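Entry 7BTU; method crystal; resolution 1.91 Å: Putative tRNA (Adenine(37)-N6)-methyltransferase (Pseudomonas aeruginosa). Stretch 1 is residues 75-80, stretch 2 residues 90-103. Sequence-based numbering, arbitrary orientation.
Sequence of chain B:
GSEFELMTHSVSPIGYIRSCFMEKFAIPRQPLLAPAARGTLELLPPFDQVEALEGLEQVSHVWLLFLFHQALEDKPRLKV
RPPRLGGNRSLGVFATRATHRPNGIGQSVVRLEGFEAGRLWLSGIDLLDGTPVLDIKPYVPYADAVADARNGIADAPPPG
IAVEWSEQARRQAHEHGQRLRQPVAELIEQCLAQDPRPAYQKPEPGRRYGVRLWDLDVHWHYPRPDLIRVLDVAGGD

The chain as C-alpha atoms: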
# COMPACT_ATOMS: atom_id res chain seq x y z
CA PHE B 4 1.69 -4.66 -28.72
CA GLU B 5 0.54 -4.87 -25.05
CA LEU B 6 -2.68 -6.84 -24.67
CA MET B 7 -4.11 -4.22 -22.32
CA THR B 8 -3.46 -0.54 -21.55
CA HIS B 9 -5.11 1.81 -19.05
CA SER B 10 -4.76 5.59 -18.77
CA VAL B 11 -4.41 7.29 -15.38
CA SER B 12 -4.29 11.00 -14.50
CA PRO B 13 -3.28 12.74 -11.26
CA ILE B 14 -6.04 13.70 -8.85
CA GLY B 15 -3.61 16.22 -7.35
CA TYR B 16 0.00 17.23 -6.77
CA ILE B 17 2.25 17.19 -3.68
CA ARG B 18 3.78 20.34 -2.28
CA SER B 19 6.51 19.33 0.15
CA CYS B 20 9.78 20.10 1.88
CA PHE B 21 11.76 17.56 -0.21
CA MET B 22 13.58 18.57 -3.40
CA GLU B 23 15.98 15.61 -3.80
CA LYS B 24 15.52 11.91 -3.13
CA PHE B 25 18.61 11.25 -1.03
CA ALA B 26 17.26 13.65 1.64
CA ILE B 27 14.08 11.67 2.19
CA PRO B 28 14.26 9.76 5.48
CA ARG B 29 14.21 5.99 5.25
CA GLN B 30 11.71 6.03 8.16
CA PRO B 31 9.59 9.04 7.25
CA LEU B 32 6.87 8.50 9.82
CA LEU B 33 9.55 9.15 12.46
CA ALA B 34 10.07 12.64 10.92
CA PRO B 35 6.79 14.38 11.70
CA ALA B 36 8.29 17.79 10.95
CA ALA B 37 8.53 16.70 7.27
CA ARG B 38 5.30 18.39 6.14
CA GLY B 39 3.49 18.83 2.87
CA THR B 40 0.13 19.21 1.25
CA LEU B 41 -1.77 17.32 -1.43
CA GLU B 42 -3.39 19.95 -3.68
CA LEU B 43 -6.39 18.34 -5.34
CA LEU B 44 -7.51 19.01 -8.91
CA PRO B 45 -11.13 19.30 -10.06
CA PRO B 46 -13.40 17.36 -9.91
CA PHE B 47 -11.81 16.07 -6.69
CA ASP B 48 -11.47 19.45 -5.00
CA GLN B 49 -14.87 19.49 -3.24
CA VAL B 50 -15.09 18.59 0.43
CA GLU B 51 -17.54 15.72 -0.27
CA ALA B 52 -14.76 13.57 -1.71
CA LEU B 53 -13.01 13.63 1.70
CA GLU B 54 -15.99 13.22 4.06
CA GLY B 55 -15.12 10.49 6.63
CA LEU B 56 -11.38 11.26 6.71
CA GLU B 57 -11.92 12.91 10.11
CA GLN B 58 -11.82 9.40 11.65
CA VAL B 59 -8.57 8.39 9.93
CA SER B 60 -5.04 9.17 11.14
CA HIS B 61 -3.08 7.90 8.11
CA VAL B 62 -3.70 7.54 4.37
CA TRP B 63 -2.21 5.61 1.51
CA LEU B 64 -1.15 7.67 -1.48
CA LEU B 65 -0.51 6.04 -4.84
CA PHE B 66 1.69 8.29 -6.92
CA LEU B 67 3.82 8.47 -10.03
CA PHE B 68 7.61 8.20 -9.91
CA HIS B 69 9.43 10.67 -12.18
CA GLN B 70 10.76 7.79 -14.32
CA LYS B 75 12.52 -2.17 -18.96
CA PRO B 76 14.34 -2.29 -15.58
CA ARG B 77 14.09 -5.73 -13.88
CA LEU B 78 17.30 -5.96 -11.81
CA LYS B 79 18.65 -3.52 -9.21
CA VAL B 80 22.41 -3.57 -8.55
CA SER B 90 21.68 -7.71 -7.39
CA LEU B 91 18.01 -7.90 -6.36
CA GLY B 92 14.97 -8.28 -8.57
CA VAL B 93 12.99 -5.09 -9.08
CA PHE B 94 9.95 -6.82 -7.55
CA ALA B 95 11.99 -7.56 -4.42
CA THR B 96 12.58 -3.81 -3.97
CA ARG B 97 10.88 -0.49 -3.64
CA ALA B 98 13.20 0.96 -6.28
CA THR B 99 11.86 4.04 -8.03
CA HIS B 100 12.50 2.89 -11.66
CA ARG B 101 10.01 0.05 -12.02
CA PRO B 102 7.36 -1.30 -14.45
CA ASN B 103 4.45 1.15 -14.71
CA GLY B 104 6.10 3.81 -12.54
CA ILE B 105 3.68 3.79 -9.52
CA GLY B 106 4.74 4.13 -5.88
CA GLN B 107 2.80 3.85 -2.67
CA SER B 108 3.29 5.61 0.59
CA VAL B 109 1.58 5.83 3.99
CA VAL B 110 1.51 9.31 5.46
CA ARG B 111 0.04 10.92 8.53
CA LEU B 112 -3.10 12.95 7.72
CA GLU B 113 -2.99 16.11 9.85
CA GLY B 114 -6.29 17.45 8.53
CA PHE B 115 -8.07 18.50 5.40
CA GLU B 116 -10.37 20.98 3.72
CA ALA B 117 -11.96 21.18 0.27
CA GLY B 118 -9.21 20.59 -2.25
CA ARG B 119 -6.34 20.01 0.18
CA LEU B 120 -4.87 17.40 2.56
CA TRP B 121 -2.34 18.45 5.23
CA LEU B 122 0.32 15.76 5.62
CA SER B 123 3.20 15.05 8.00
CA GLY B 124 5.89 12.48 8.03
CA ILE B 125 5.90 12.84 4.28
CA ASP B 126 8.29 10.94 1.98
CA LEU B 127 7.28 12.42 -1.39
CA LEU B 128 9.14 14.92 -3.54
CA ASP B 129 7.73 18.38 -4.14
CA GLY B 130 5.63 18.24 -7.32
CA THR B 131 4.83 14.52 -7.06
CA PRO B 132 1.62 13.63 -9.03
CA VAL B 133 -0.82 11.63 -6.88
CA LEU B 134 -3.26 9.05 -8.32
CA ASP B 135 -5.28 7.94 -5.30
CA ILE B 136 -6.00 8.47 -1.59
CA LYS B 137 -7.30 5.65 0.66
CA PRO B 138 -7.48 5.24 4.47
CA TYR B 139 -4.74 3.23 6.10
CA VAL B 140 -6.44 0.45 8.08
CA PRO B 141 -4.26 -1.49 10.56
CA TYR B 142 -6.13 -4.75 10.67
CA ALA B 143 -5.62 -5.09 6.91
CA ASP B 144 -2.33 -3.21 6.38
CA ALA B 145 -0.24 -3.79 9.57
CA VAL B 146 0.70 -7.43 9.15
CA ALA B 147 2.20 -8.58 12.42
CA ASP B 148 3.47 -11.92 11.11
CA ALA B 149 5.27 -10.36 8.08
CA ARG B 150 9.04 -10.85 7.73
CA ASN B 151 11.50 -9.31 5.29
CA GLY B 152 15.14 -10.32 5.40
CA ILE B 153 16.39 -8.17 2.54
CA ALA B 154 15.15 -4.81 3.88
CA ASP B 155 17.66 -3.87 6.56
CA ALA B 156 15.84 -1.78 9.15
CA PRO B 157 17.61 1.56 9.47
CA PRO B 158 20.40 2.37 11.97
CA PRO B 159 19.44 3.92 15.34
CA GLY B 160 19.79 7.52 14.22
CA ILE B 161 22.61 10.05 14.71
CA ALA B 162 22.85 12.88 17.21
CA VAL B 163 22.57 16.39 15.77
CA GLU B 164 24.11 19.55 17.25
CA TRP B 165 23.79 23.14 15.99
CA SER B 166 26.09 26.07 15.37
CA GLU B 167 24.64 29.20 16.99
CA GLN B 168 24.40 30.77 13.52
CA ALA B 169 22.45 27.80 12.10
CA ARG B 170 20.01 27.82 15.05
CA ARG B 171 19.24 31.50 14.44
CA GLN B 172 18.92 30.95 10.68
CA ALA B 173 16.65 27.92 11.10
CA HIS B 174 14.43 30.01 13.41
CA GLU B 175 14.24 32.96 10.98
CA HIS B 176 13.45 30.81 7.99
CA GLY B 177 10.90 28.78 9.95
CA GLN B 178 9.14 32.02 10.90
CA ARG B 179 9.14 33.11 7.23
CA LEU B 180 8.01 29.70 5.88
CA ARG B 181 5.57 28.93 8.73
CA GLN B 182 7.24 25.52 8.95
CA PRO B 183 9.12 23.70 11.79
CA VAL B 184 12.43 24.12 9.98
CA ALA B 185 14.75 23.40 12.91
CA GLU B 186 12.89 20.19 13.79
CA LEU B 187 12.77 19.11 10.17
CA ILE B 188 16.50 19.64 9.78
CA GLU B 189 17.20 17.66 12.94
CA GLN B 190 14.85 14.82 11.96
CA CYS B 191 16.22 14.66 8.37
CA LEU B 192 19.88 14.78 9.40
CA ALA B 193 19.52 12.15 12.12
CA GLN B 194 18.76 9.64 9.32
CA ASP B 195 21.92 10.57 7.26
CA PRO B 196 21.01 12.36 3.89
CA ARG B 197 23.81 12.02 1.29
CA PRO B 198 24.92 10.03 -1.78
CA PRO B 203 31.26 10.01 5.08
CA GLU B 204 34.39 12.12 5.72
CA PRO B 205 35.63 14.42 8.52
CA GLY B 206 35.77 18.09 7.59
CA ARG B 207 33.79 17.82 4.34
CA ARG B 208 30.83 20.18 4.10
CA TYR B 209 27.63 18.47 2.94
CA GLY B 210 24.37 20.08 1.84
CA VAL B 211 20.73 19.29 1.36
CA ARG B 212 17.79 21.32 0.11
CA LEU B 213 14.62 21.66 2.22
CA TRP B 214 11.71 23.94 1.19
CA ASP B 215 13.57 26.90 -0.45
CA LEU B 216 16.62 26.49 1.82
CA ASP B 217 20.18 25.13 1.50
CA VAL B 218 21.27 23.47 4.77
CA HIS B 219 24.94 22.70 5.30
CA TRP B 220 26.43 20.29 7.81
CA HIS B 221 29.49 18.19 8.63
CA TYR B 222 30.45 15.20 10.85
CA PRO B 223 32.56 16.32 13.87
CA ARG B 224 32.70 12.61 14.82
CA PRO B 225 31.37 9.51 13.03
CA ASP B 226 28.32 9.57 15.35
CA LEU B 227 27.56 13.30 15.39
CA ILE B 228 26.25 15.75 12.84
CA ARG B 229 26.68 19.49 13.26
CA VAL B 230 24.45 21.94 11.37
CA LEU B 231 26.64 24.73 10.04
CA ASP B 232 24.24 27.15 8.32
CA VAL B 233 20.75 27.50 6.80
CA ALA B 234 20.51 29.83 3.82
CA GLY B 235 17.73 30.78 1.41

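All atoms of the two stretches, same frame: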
# COMPACT_ATOMS: atom_id res chain seq x y z
N LYS B 75 13.11 -1.16 -19.85
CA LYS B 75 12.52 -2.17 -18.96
C LYS B 75 13.53 -2.61 -17.88
O LYS B 75 14.38 -3.46 -18.14
CB LYS B 75 12.04 -3.39 -19.79
N PRO B 76 13.41 -2.03 -16.69
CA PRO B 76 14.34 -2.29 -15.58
C PRO B 76 13.80 -3.41 -14.69
O PRO B 76 12.76 -3.23 -14.03
CB PRO B 76 14.57 -1.02 -14.77
N ARG B 77 14.50 -4.56 -14.66
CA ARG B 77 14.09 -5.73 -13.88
C ARG B 77 15.07 -6.12 -12.78
O ARG B 77 14.72 -6.92 -11.91
CB ARG B 77 13.91 -6.96 -14.79
CG ARG B 77 12.95 -6.83 -15.96
CD ARG B 77 13.32 -7.88 -17.05
NE ARG B 77 13.27 -7.38 -18.43
CZ ARG B 77 14.20 -7.57 -19.38
NH1 ARG B 77 15.31 -8.27 -19.14
NH2 ARG B 77 14.02 -7.06 -20.60
N LEU B 78 16.29 -5.59 -12.79
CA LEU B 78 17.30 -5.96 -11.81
C LEU B 78 17.90 -4.69 -11.22
O LEU B 78 18.16 -3.73 -11.94
CB LEU B 78 18.39 -6.83 -12.44
N LYS B 79 18.09 -4.68 -9.90
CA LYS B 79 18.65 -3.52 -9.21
C LYS B 79 20.00 -3.95 -8.63
O LYS B 79 20.07 -4.94 -7.90
CB LYS B 79 17.69 -3.02 -8.11
N VAL B 80 21.06 -3.22 -8.98
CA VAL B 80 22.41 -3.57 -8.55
C VAL B 80 22.98 -2.55 -7.57
O VAL B 80 22.23 -1.90 -6.83
CB VAL B 80 23.35 -3.73 -9.76
N SER B 90 22.79 -8.41 -6.73
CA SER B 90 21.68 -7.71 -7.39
C SER B 90 20.28 -8.30 -7.11
O SER B 90 20.03 -9.52 -7.31
CB SER B 90 21.93 -7.67 -8.91
N LEU B 91 19.34 -7.44 -6.72
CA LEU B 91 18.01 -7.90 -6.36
C LEU B 91 17.06 -7.67 -7.52
O LEU B 91 17.25 -6.76 -8.32
CB LEU B 91 17.49 -7.14 -5.13
CG LEU B 91 18.24 -7.45 -3.84
CD1 LEU B 91 17.67 -6.57 -2.74
CD2 LEU B 91 18.07 -8.92 -3.50
N GLY B 92 16.02 -8.51 -7.61
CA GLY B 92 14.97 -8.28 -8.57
C GLY B 92 14.17 -7.02 -8.26
O GLY B 92 13.97 -6.65 -7.10
N VAL B 93 13.72 -6.34 -9.31
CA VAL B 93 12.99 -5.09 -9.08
C VAL B 93 11.77 -5.35 -8.20
O VAL B 93 11.41 -4.51 -7.36
CB VAL B 93 12.59 -4.45 -10.44
CG1 VAL B 93 11.61 -5.34 -11.19
CG2 VAL B 93 11.97 -3.02 -10.22
N PHE B 94 11.15 -6.51 -8.33
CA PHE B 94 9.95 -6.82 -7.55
C PHE B 94 10.27 -7.21 -6.12
O PHE B 94 9.35 -7.38 -5.32
CB PHE B 94 9.16 -7.94 -8.25
CG PHE B 94 8.63 -7.53 -9.59
CD1 PHE B 94 7.99 -6.31 -9.75
CD2 PHE B 94 8.79 -8.35 -10.70
CE1 PHE B 94 7.45 -5.94 -11.03
CE2 PHE B 94 8.27 -7.98 -11.94
CZ PHE B 94 7.63 -6.78 -12.12
N ALA B 95 11.56 -7.36 -5.79
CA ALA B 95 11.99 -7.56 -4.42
C ALA B 95 12.38 -6.25 -3.74
O ALA B 95 12.89 -6.26 -2.62
CB ALA B 95 13.19 -8.53 -4.41
N THR B 96 12.15 -5.12 -4.42
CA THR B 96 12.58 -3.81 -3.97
C THR B 96 11.47 -2.81 -4.11
O THR B 96 10.46 -3.01 -4.82
CB THR B 96 13.77 -3.26 -4.79
OG1 THR B 96 13.25 -2.78 -6.05
CG2 THR B 96 14.86 -4.31 -5.04
N ARG B 97 11.69 -1.69 -3.45
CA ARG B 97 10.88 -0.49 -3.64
C ARG B 97 11.62 0.53 -4.50
O ARG B 97 11.42 1.74 -4.34
CB ARG B 97 10.51 0.10 -2.28
CG ARG B 97 9.69 -0.81 -1.41
CD ARG B 97 9.63 -0.24 -0.00
NE ARG B 97 8.71 -1.02 0.81
CZ ARG B 97 7.38 -1.00 0.70
NH1 ARG B 97 6.77 -0.19 -0.18
NH2 ARG B 97 6.67 -1.78 1.47
N ALA B 98 12.47 0.05 -5.41
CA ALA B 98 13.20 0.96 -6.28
C ALA B 98 12.23 1.84 -7.05
O ALA B 98 11.10 1.43 -7.35
CB ALA B 98 14.06 0.17 -7.26
N THR B 99 12.70 3.02 -7.41
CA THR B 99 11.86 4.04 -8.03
C THR B 99 11.74 3.90 -9.54
O THR B 99 10.81 4.47 -10.11
CB THR B 99 12.36 5.46 -7.68
OG1 THR B 99 13.68 5.66 -8.19
CG2 THR B 99 12.39 5.69 -6.17
N HIS B 100 12.63 3.17 -10.22
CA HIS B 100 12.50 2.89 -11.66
C HIS B 100 11.95 1.48 -11.74
O HIS B 100 12.67 0.52 -11.48
CB HIS B 100 13.83 2.99 -12.42
CG HIS B 100 14.54 4.30 -12.27
ND1 HIS B 100 15.35 4.59 -11.19
CD2 HIS B 100 14.57 5.40 -13.07
CE1 HIS B 100 15.85 5.80 -11.33
NE2 HIS B 100 15.38 6.32 -12.46
N ARG B 101 10.66 1.35 -12.03
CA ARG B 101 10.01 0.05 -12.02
C ARG B 101 8.88 0.01 -13.06
O ARG B 101 8.44 1.06 -13.55
CB ARG B 101 9.49 -0.28 -10.62
CG ARG B 101 8.46 0.66 -10.13
CD ARG B 101 8.18 0.43 -8.63
NE ARG B 101 7.99 -0.97 -8.26
CZ ARG B 101 8.89 -1.74 -7.63
NH1 ARG B 101 10.11 -1.27 -7.32
NH2 ARG B 101 8.59 -3.00 -7.38
N PRO B 102 8.46 -1.19 -13.47
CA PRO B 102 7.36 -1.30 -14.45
C PRO B 102 6.16 -0.49 -14.00
O PRO B 102 5.76 -0.52 -12.84
CB PRO B 102 7.04 -2.80 -14.46
CG PRO B 102 8.30 -3.47 -14.05
CD PRO B 102 9.01 -2.52 -13.11
N ASN B 103 5.62 0.29 -14.93
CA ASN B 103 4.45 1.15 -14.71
C ASN B 103 4.64 2.38 -13.84
O ASN B 103 3.76 3.24 -13.85
CB ASN B 103 3.28 0.34 -14.15
CG ASN B 103 2.74 -0.59 -15.19
OD1 ASN B 103 2.58 -0.16 -16.32
ND2 ASN B 103 2.61 -1.88 -14.88

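Residues 75-80 and 90-103 of the putative tRNA (adenine(37)-N6)-methyltransferase meet as a short antiparallel ladder held by three backbone hydrogen bonds. Lys79 and Leu91 form the hydrogen-bonded pair and satisfy each other twice: Lys79 N donates to Leu91 O (2.7 Å, nearly linear at 173°), and Leu91 N donates to Lys79 O (2.9 Å, more bent at 139°). Leu78 faces Gly92 as the non-hydrogen-bonded pair, their CA atoms 4.6 Å apart. Beyond it Val93 N donates to Arg77 O (2.8 Å), so the pairing continues into the first residue of the 3-10 segment 93-95. Two CA-H...O contacts supplement the ladder, Leu78 CA to Leu91 O (3.6 Å) and Ser90 CA to Lys79 O (3.2 Å); each carbonyl thus receives an N-H and a weaker C-H.

Past Val93 the second stretch turns, and several of its polar groups pair within it; Arg101 NE and the side chain of Asn103 bond elsewhere in the structure. Ala95 N donates to Gly92 O (2.8 Å). Val93 O accepts from Thr96 N (3.1 Å), Thr96 OG1 (2.8 Å) and Arg101 NH2 (3.2 Å). Thr96 OG1 also accepts from Ala98 N (3.0 Å), so this one hydroxyl serves as both donor and acceptor. The Arg101 guanidinium ties the loop together: NH1 donates to Ala98 O (2.9 Å), while NH1 and NH2 make only weak bonds to Thr96 O (3.1 and 3.2 Å).

The contact is modest, burying 381 Å² over both stretches, backbone included, and few side chains meet. Lys79, modelled only to CB, is the residue most covered by the other stretch; its CB lies 4.4 Å from Thr96 CG2. At the other end Pro76 O approaches Val93 CG1 (3.7 Å) and Pro102 CD (3.9 Å). These carbons cannot replace a conventional donor, and Pro76 O is buried by the contact without a hydrogen-bonding partner anywhere in the model.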